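Local coordinates for pumilio homolog 23 (Arabidopsis thaliana, PDB 5WZJ), which binds RNA sequence-specifically through pumilio repeats, recognising an 18S rRNA sequence, and probably regulates translation and mRNA stability, at residues Ser280-Ser285 with Phe315-Asp320; Ala329-Ala334 with Ile367-Arg372. All coordinates share one frame; numbering follows the deposited sequence.

Contact 1: residues Ser280-Ser285 with Phe315-Asp320; sequences SMKDNS and FELSVD. With nucleotides of chain B.
Lys282 and Asp320 bring the two backbones nearest, their CA atoms 6.7 Å apart, where the type I turn Ser280-Asp283 runs past the C-terminal end of helix 314-318. Lys282 takes part in three of the four residue pairs that touch. Beyond CG its chain is fully extended and lies obliquely over the Asp320 carboxylate, CG resting 3.5 Å from Asp320 CG. The ammonium passes Asp320 and ends at Glu316, the lysine and glutamate side chains crossing at about a right angle: Lys282 NZ gives a 3.1 Å salt-bridge hydrogen bond to the anti lone pair of Glu316 OE2. A water accepts from the same NZ and donates to the Glu316 carbonyl, a second tie to this helix.

Asp320 has other work. Its CG stands anti to the backbone N (chi1 177°), and OD2 caps the next helix by accepting from Ala323 N and Cys322 N. Beneath the lysine, Met281 CB touches Leu317 CD2 at 4.1 Å, the two buried side chains crossing near a right angle between helices 299-310 and 323-332.

On the RNA side, Asn284 OD1 accepts from the ribose O2' of G7 of chain B at 2.6 Å, while its ND2 bonds weakly to O4' of A8 of chain B. Turns of Pumilio repeats 5 and 6 thus meet side by side, as in the stacked helical repeats of a PUF superhelix, next to the bound RNA backbone.

Contact 2: residues Ala329-Ala334 with Ile367-Arg372; sequences ALISHA and IAVSQR
Arg372 reaches from helix 360-373 to the end of helix 323-332 and supplies both direct hydrogen bonds of this contact. One nitrogen, Arg372 NH2, grips two backbone carbonyls: it lies 2.9 Å from Ser332 O and 2.7 Å from Ala334 O. The two bonds differ in approach. Toward Ala334 the donor sits in the carbonyl plane, with an N-H...O angle of 155°; toward Ser332 it stands well above that plane and the angle falls to 144°. Both oxygens lie near the guanidinium edge, though somewhat tilted from its plane. The chain is extended as far as CD, and the bend at chi3 (78°) then sets the course of NE.

Water adds a further link. It accepts from Arg372 NE at 3.0 Å and donates to Ser332 O, so this carbonyl receives both the guanidinium and the water where the helix is ending.

The apolar part is small and buried. Val369 CG1 meets Ile331 CG2 at 3.7 Å, the side chains crossing at about a right angle, while the other methyl, CG2, packs 3.4 Å from Ile331 O. Met343 and Met340 of helix 337-347 border this patch, touching Ile331 and Val369 respectively.

Within 329-334 the chain leaves helical geometry at His333, whose ring turns back on its own helix: ND1 donates to Ala329 O at 3.0 Å, the oxygen lying in the ring plane. An arginine from a neighbouring helix thus binds the last helical carbonyl and one just beyond it, much as a side chain caps a helix C-terminus, here joining Pumilio repeat 6 to helix 360-373 in the superhelical stack of the PUF fold.

How the contacts relate
Contact 1 joins repeats 5 and 6, and contact 2 carries the stack on from repeat 6 to helix 360-373. They follow in series along the chain, with centres about 18 Å apart and nearest atoms about 6 Å apart, and do not touch. Helix 323-332 connects them: Asp320 caps its start in contact 1, while Arg372 binds its end in contact 2. Each is partly buried and pairs a small apolar patch with a long basic side chain, but contact 1 has an exposed salt bridge between side chains, whereas contact 2 relies on backbone carbonyls. RNA borders contact 1 directly; contact 2 lies about 7 Å from it at the nearest atoms.

Contact 1: residues Ser280-Ser285 with Phe315-Asp320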
loop_
_atom_site.group_PDB
_atom_site.type_symbol
_atom_site.label_atom_id
_atom_site.label_comp_id
_atom_site.label_asym_id
_atom_site.label_seq_id
_atom_site.Cartn_x
_atom_site.Cartn_y
_atom_site.Cartn_z
ATOM N N SER A 280 -13.672 -14.011 15.717
ATOM C CA SER A 280 -13.996 -13.512 14.389
ATOM C C SER A 280 -12.758 -13.160 13.573
ATOM O O SER A 280 -12.896 -12.757 12.414
ATOM C CB SER A 280 -14.908 -12.277 14.498
ATOM O OG SER A 280 -16.054 -12.547 15.288
ATOM N N MET A 281 -11.559 -13.320 14.144
ATOM C CA MET A 281 -10.332 -12.792 13.543
ATOM C C MET A 281 -9.929 -13.514 12.261
ATOM O O MET A 281 -9.118 -12.984 11.492
ATOM C CB MET A 281 -9.183 -12.872 14.554
ATOM C CG MET A 281 -8.036 -11.919 14.255
ATOM S SD MET A 281 -8.577 -10.192 14.394
ATOM C CE MET A 281 -8.906 -10.070 16.151
ATOM N N LYS A 282 -10.450 -14.718 12.023
ATOM C CA LYS A 282 -10.125 -15.466 10.817
ATOM C C LYS A 282 -11.068 -15.155 9.667
ATOM O O LYS A 282 -10.826 -15.612 8.541
ATOM C CB LYS A 282 -10.134 -16.972 11.109
ATOM C CG LYS A 282 -9.130 -17.371 12.192
ATOM C CD LYS A 282 -9.169 -18.867 12.500
ATOM C CE LYS A 282 -8.175 -19.205 13.616
ATOM N NZ LYS A 282 -8.112 -20.667 13.911
ATOM N N ASP A 283 -12.118 -14.382 9.916
ATOM C CA ASP A 283 -13.000 -13.954 8.840
ATOM C C ASP A 283 -12.266 -13.007 7.891
ATOM O O ASP A 283 -11.501 -12.139 8.324
ATOM C CB ASP A 283 -14.228 -13.264 9.426
ATOM C CG ASP A 283 -15.162 -12.766 8.361
ATOM O OD1 ASP A 283 -15.946 -13.593 7.868
ATOM O OD2 ASP A 283 -15.101 -11.564 8.007
ATOM N N ASN A 284 -12.490 -13.171 6.584
ATOM C CA ASN A 284 -11.739 -12.336 5.648
ATOM C C ASN A 284 -12.110 -10.860 5.778
ATOM O O ASN A 284 -11.234 -9.991 5.712
ATOM C CB ASN A 284 -11.938 -12.785 4.205
ATOM C CG ASN A 284 -11.181 -11.886 3.228
ATOM O OD1 ASN A 284 -9.950 -11.894 3.195
ATOM N ND2 ASN A 284 -11.912 -11.070 2.470
ATOM N N SER A 285 -13.398 -10.553 5.958
ATOM C CA SER A 285 -13.802 -9.151 6.053
ATOM C C SER A 285 -13.325 -8.508 7.357
ATOM O O SER A 285 -12.834 -7.373 7.354
ATOM C CB SER A 285 -15.316 -9.034 5.920
ATOM O OG SER A 285 -15.713 -9.448 4.623
ATOM N N PHE A 315 0.646 -17.442 17.455
ATOM C CA PHE A 315 1.038 -18.411 16.438
ATOM C C PHE A 315 -0.181 -18.989 15.737
ATOM O O PHE A 315 -0.180 -19.135 14.509
ATOM C CB PHE A 315 1.899 -19.532 17.032
ATOM C CG PHE A 315 2.272 -20.584 16.021
ATOM C CD1 PHE A 315 3.122 -20.277 14.977
ATOM C CD2 PHE A 315 1.721 -21.853 16.080
ATOM C CE1 PHE A 315 3.445 -21.219 14.018
ATOM C CE2 PHE A 315 2.045 -22.808 15.125
ATOM C CZ PHE A 315 2.917 -22.488 14.097
ATOM N N GLU A 316 -1.236 -19.309 16.495
ATOM C CA GLU A 316 -2.455 -19.823 15.870
ATOM C C GLU A 316 -2.992 -18.849 14.828
ATOM O O GLU A 316 -3.403 -19.260 13.735
ATOM C CB GLU A 316 -3.531 -20.105 16.920
ATOM C CG GLU A 316 -4.820 -20.642 16.299
ATOM C CD GLU A 316 -5.976 -20.739 17.287
ATOM O OE1 GLU A 316 -5.726 -20.727 18.514
ATOM O OE2 GLU A 316 -7.139 -20.819 16.829
ATOM N N LEU A 317 -2.988 -17.548 15.145
ATOM C CA LEU A 317 -3.479 -16.560 14.189
ATOM C C LEU A 317 -2.515 -16.384 13.017
ATOM O O LEU A 317 -2.947 -16.117 11.885
ATOM C CB LEU A 317 -3.736 -15.229 14.909
ATOM C CG LEU A 317 -4.865 -15.276 15.953
ATOM C CD1 LEU A 317 -4.914 -14.000 16.781
ATOM C CD2 LEU A 317 -6.237 -15.549 15.313
ATOM N N SER A 318 -1.219 -16.587 13.253
ATOM C CA SER A 318 -0.218 -16.447 12.198
ATOM C C SER A 318 -0.285 -17.560 11.162
ATOM O O SER A 318 0.215 -17.375 10.049
ATOM C CB SER A 318 1.181 -16.400 12.804
ATOM O OG SER A 318 1.337 -15.254 13.613
ATOM N N VAL A 319 -0.878 -18.714 11.483
ATOM C CA VAL A 319 -0.998 -19.764 10.476
ATOM C C VAL A 319 -2.311 -19.688 9.720
ATOM O O VAL A 319 -2.516 -20.455 8.768
ATOM C CB VAL A 319 -0.822 -21.173 11.084
ATOM C CG1 VAL A 319 0.531 -21.284 11.754
ATOM C CG2 VAL A 319 -1.936 -21.497 12.066
ATOM N N ASP A 320 -3.197 -18.767 10.087
ATOM C CA ASP A 320 -4.453 -18.634 9.370
ATOM C C ASP A 320 -4.292 -17.743 8.143
ATOM O O ASP A 320 -3.633 -16.697 8.192
ATOM C CB ASP A 320 -5.541 -18.074 10.279
ATOM C CG ASP A 320 -6.836 -17.865 9.541
ATOM O OD1 ASP A 320 -7.491 -18.882 9.243
ATOM O OD2 ASP A 320 -7.179 -16.698 9.232
ATOM P P G B 7 -3.737 -15.717 -1.831
ATOM O OP1 G B 7 -4.196 -16.969 -2.476
ATOM O OP2 G B 7 -3.343 -14.500 -2.576
ATOM O "O5'" G B 7 -4.902 -15.190 -0.879
ATOM C "C5'" G B 7 -5.626 -16.084 -0.055
ATOM C "C4'" G B 7 -6.607 -15.346 0.821
ATOM O "O4'" G B 7 -5.921 -14.704 1.929
ATOM C "C3'" G B 7 -7.357 -14.204 0.161
ATOM O "O3'" G B 7 -8.403 -14.653 -0.680
ATOM C "C2'" G B 7 -7.823 -13.391 1.364
ATOM O "O2'" G B 7 -8.948 -14.006 1.968
ATOM C "C1'" G B 7 -6.623 -13.539 2.311
ATOM N N9 G B 7 -5.726 -12.379 2.201
ATOM C C8 G B 7 -4.832 -12.107 1.191
ATOM N N7 G B 7 -4.220 -10.972 1.364
ATOM C C5 G B 7 -4.746 -10.458 2.542
ATOM C C6 G B 7 -4.467 -9.250 3.232
ATOM O O6 G B 7 -3.666 -8.370 2.916
ATOM N N1 G B 7 -5.213 -9.114 4.397
ATOM C C2 G B 7 -6.135 -10.035 4.826
ATOM N N2 G B 7 -6.776 -9.738 5.966
ATOM N N3 G B 7 -6.410 -11.166 4.189
ATOM C C4 G B 7 -5.686 -11.312 3.065
ATOM P P A B 8 -8.778 -13.829 -2.009
ATOM O OP1 A B 8 -9.897 -14.546 -2.667
ATOM O OP2 A B 8 -7.562 -13.497 -2.773
ATOM O "O5'" A B 8 -9.299 -12.458 -1.409
ATOM C "C5'" A B 8 -9.565 -11.358 -2.247
ATOM C "C4'" A B 8 -10.970 -10.896 -2.012
ATOM O "O4'" A B 8 -11.076 -10.317 -0.684
ATOM C "C3'" A B 8 -11.479 -9.823 -2.960
ATOM O "O3'" A B 8 -12.022 -10.414 -4.139
ATOM C "C2'" A B 8 -12.530 -9.123 -2.127
ATOM O "O2'" A B 8 -13.702 -9.930 -2.147
ATOM C "C1'" A B 8 -11.914 -9.195 -0.719
ATOM N N9 A B 8 -11.096 -8.021 -0.328
ATOM C C8 A B 8 -9.947 -7.497 -0.887
ATOM N N7 A B 8 -9.469 -6.451 -0.237
ATOM C C5 A B 8 -10.331 -6.287 0.834
ATOM C C6 A B 8 -10.382 -5.377 1.912
ATOM N N6 A B 8 -9.524 -4.374 2.130
ATOM N N1 A B 8 -11.396 -5.524 2.798
ATOM C C2 A B 8 -12.293 -6.506 2.635
ATOM N N3 A B 8 -12.349 -7.413 1.666
ATOM C C4 A B 8 -11.323 -7.256 0.797
HETATM O O HOH W 1 -9.675 -17.684 7.616
HETATM O O HOH W 2 -5.530 -20.984 12.741
#

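Contact 2: residues Ala329-Ala334 with Ile367-Arg372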
loop_
_atom_site.group_PDB
_atom_site.type_symbol
_atom_site.label_atom_id
_atom_site.label_comp_id
_atom_site.label_asym_id
_atom_site.label_seq_id
_atom_site.Cartn_x
_atom_site.Cartn_y
_atom_site.Cartn_z
ATOM N N ALA A 329 0.060 -6.650 11.083
ATOM C CA ALA A 329 -0.254 -5.296 11.535
ATOM C C ALA A 329 0.024 -5.138 13.024
ATOM O O ALA A 329 0.575 -4.119 13.455
ATOM C CB ALA A 329 -1.719 -4.959 11.215
ATOM N N LEU A 330 -0.350 -6.132 13.830
ATOM C CA LEU A 330 -0.083 -6.049 15.266
ATOM C C LEU A 330 1.412 -5.922 15.543
ATOM O O LEU A 330 1.846 -5.053 16.310
ATOM C CB LEU A 330 -0.640 -7.277 15.978
ATOM C CG LEU A 330 -0.401 -7.336 17.493
ATOM C CD1 LEU A 330 -1.448 -6.529 18.259
ATOM C CD2 LEU A 330 -0.441 -8.770 17.937
ATOM N N ILE A 331 2.210 -6.804 14.944
ATOM C CA ILE A 331 3.659 -6.771 15.133
ATOM C C ILE A 331 4.215 -5.401 14.755
ATOM O O ILE A 331 4.964 -4.777 15.521
ATOM C CB ILE A 331 4.329 -7.890 14.314
ATOM C CG1 ILE A 331 3.950 -9.275 14.850
ATOM C CG2 ILE A 331 5.851 -7.723 14.328
ATOM C CD1 ILE A 331 4.365 -10.411 13.920
ATOM N N SER A 332 3.843 -4.912 13.567
ATOM C CA SER A 332 4.435 -3.692 13.018
ATOM C C SER A 332 4.178 -2.484 13.898
ATOM O O SER A 332 4.925 -1.502 13.828
ATOM C CB SER A 332 3.873 -3.402 11.623
ATOM O OG SER A 332 4.081 -4.492 10.762
ATOM N N HIS A 333 3.118 -2.516 14.708
ATOM C CA HIS A 333 2.748 -1.364 15.517
ATOM C C HIS A 333 2.957 -1.592 17.007
ATOM O O HIS A 333 2.441 -0.823 17.821
ATOM C CB HIS A 333 1.305 -0.963 15.205
ATOM C CG HIS A 333 1.147 -0.447 13.813
ATOM N ND1 HIS A 333 0.926 -1.275 12.734
ATOM C CD2 HIS A 333 1.252 0.806 13.312
ATOM C CE1 HIS A 333 0.878 -0.552 11.629
ATOM N NE2 HIS A 333 1.077 0.713 11.951
ATOM N N ALA A 334 3.727 -2.615 17.381
ATOM C CA ALA A 334 4.061 -2.813 18.785
ATOM C C ALA A 334 4.784 -1.586 19.338
ATOM O O ALA A 334 5.468 -0.861 18.614
ATOM C CB ALA A 334 4.920 -4.068 18.961
ATOM N N ILE A 367 11.008 -9.252 12.398
ATOM C CA ILE A 367 12.392 -8.823 12.227
ATOM C C ILE A 367 12.470 -7.308 12.070
ATOM O O ILE A 367 13.324 -6.650 12.677
ATOM C CB ILE A 367 13.024 -9.553 11.029
ATOM C CG1 ILE A 367 13.116 -11.058 11.327
ATOM C CG2 ILE A 367 14.391 -8.967 10.716
ATOM C CD1 ILE A 367 13.555 -11.885 10.150
ATOM N N ALA A 368 11.565 -6.727 11.279
ATOM C CA ALA A 368 11.624 -5.290 11.030
ATOM C C ALA A 368 11.352 -4.488 12.297
ATOM O O ALA A 368 11.979 -3.446 12.527
ATOM C CB ALA A 368 10.627 -4.903 9.936
ATOM N N VAL A 369 10.415 -4.947 13.130
ATOM C CA VAL A 369 10.083 -4.180 14.322
ATOM C C VAL A 369 11.132 -4.348 15.416
ATOM O O VAL A 369 11.265 -3.462 16.266
ATOM C CB VAL A 369 8.681 -4.545 14.840
ATOM C CG1 VAL A 369 8.726 -5.809 15.688
ATOM C CG2 VAL A 369 8.094 -3.382 15.627
ATOM N N SER A 370 11.882 -5.460 15.434
ATOM C CA SER A 370 13.018 -5.541 16.351
ATOM C C SER A 370 13.991 -4.402 16.085
ATOM O O SER A 370 14.503 -3.765 17.017
ATOM C CB SER A 370 13.729 -6.891 16.214
ATOM O OG SER A 370 14.746 -6.836 15.236
ATOM N N GLN A 371 14.212 -4.104 14.807
ATOM C CA GLN A 371 15.089 -3.013 14.413
ATOM C C GLN A 371 14.564 -1.674 14.909
ATOM O O GLN A 371 15.331 -0.843 15.409
ATOM C CB GLN A 371 15.213 -3.028 12.897
ATOM C CG GLN A 371 16.315 -2.232 12.312
ATOM C CD GLN A 371 16.367 -2.456 10.823
ATOM O OE1 GLN A 371 15.985 -1.586 10.041
ATOM N NE2 GLN A 371 16.802 -3.646 10.420
ATOM N N ARG A 372 13.251 -1.451 14.798
ATOM C CA ARG A 372 12.689 -0.168 15.205
ATOM C C ARG A 372 12.627 -0.042 16.720
ATOM O O ARG A 372 12.910 1.026 17.274
ATOM C CB ARG A 372 11.293 0.018 14.602
ATOM C CG ARG A 372 10.509 1.150 15.246
ATOM C CD ARG A 372 9.201 1.460 14.519
ATOM N NE ARG A 372 8.125 0.515 14.812
ATOM C CZ ARG A 372 7.404 0.516 15.929
ATOM N NH1 ARG A 372 7.658 1.403 16.878
ATOM N NH2 ARG A 372 6.421 -0.372 16.101
HETATM O O HOH W 3 7.678 -1.396 12.518
#